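Protein HI_1472 (Haemophilus influenzae, PDB 3PSH) binds molybdate and tungstate in the periplasm and delivers molybdate to the MolBC membrane transporter for low-affinity import. Local coordinates at residues L83-V88 with V105-V110. Sequence-based numbering, arbitrary orientation.
Sequences LKPDVV and VNIPVV
Ile107 reaches across to Val88 and Pro85 with two different branches. A chi1 of -67° sets CG1 anti to the carbonyl carbon and CG2 anti to the backbone N, which sends the branches to different partners: CG2 meets Val88 CG2 obliquely at 3.8 Å, while CD1, at the tip of the longer branch, touches Pro85 CG at 3.9 Å, the two side chains crossing at about a right angle. A branched, extended residue suits this place, since one side chain covers both Val88 of strand 87-91 and Pro85 in the segment leading to it. Leu80 and Leu81 of helix 77-82 and Ile102 of helix 96-103 also pack on Ile107, on the face covered here by these two helices; Val88 and Val109 point to the same face and also touch Ile102.

Val87 turns to the other face, where its CG2 meets CG2 of Val110 at 3.7 Å. Beta-branched valines fit both faces, being compact and at ease in extended backbone.

Between these layers the main chains pair in parallel. Val88 N gives a hydrogen bond to Pro108 O (3.0 Å), and Val88 O receives Val110 N (2.8 Å) in the carbonyl plane, so Val88 spends both its polar backbone groups on 105-110. Val109 adds a CA-H...O contact, its CA 3.2 Å from Val88 O. Pro108 precedes strand 109-112; lacking an N-H it donates nothing, yet its carbonyl still accepts, and its CD lies 3.4 Å from Asp86 O. The Asp86 side chain leaves the backbone away from 105-110, and its OD2 and OD1 accept the backbone N-H groups of Asn19 and Arg20.

The pairing closes a beta-alpha-beta crossover, strand 87-91, helix 96-103 and strand 109-112, at the edge of the four-stranded parallel sheet with order 2-1-3-4, as expected of a Rossmann-like lobe in a periplasmic binding protein.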
# COMPACT_ATOMS: atom_id res chain seq x y z
N LEU A 83 27.51 1.16 -2.08
CA LEU A 83 26.64 1.05 -3.25
C LEU A 83 26.77 2.25 -4.20
O LEU A 83 26.18 2.24 -5.33
CB LEU A 83 25.15 0.89 -2.90
CG LEU A 83 24.97 -0.29 -1.99
CD1 LEU A 83 23.41 -0.17 -1.59
CD2 LEU A 83 25.27 -1.55 -2.79
N LYS A 84 27.46 3.33 -3.77
CA LYS A 84 27.56 4.51 -4.61
C LYS A 84 26.16 5.01 -5.07
O LYS A 84 25.97 5.29 -6.30
CB LYS A 84 28.49 4.28 -5.85
CG LYS A 84 29.99 3.99 -5.31
CD LYS A 84 30.99 3.85 -6.50
CE LYS A 84 32.39 3.42 -5.92
NZ LYS A 84 33.23 2.94 -7.08
N PRO A 85 25.22 5.14 -4.08
CA PRO A 85 23.86 5.55 -4.56
C PRO A 85 23.81 6.96 -5.08
O PRO A 85 24.66 7.83 -4.69
CB PRO A 85 23.01 5.45 -3.33
CG PRO A 85 23.96 5.40 -2.17
CD PRO A 85 25.34 5.10 -2.62
N ASP A 86 22.88 7.21 -5.98
CA ASP A 86 22.66 8.61 -6.40
C ASP A 86 21.39 9.26 -5.80
O ASP A 86 21.20 10.48 -5.87
CB ASP A 86 22.73 8.74 -7.93
CG ASP A 86 21.90 7.70 -8.71
OD1 ASP A 86 21.08 6.95 -8.11
OD2 ASP A 86 22.08 7.54 -9.98
N VAL A 87 20.53 8.42 -5.17
CA VAL A 87 19.36 8.93 -4.41
C VAL A 87 18.90 7.81 -3.48
O VAL A 87 19.10 6.67 -3.85
CB VAL A 87 18.19 9.31 -5.42
CG1 VAL A 87 17.68 8.07 -6.23
CG2 VAL A 87 17.06 10.16 -4.72
N VAL A 88 18.26 8.15 -2.35
CA VAL A 88 17.59 7.21 -1.40
C VAL A 88 16.17 7.72 -1.29
O VAL A 88 15.96 8.91 -0.94
CB VAL A 88 18.25 7.24 -0.03
CG1 VAL A 88 17.61 6.25 0.98
CG2 VAL A 88 19.78 6.78 -0.22
N VAL A 105 26.08 12.56 4.51
CA VAL A 105 27.07 11.98 3.60
C VAL A 105 26.70 12.41 2.16
O VAL A 105 27.22 11.82 1.22
CB VAL A 105 27.37 10.45 3.80
CG1 VAL A 105 27.99 10.29 5.20
CG2 VAL A 105 26.07 9.65 3.66
N ASN A 106 25.85 13.44 2.04
CA ASN A 106 25.63 14.19 0.79
C ASN A 106 24.89 13.30 -0.28
O ASN A 106 25.09 13.33 -1.54
CB ASN A 106 26.98 14.63 0.13
CG ASN A 106 27.92 15.22 1.14
OD1 ASN A 106 27.48 15.96 2.05
ND2 ASN A 106 29.22 14.98 0.95
N ILE A 107 23.98 12.44 0.20
CA ILE A 107 23.23 11.67 -0.75
C ILE A 107 21.79 12.27 -0.69
O ILE A 107 21.25 12.42 0.42
CB ILE A 107 23.13 10.22 -0.36
CG1 ILE A 107 24.49 9.51 -0.42
CG2 ILE A 107 22.26 9.49 -1.31
CD1 ILE A 107 24.44 8.22 0.47
N PRO A 108 21.21 12.61 -1.84
CA PRO A 108 19.84 13.23 -1.86
C PRO A 108 18.84 12.17 -1.30
O PRO A 108 18.96 10.97 -1.55
CB PRO A 108 19.56 13.49 -3.38
CG PRO A 108 20.94 13.37 -4.00
CD PRO A 108 21.75 12.45 -3.20
N VAL A 109 17.84 12.67 -0.59
CA VAL A 109 16.79 11.84 -0.01
C VAL A 109 15.41 12.33 -0.50
O VAL A 109 15.15 13.55 -0.49
CB VAL A 109 16.78 12.08 1.54
CG1 VAL A 109 15.45 11.44 2.23
CG2 VAL A 109 17.99 11.45 2.20
N VAL A 110 14.56 11.39 -0.90
CA VAL A 110 13.25 11.74 -1.40
C VAL A 110 12.25 10.92 -0.59
O VAL A 110 12.30 9.68 -0.60
CB VAL A 110 13.07 11.32 -2.85
CG1 VAL A 110 11.59 11.61 -3.40
CG2 VAL A 110 14.04 12.10 -3.72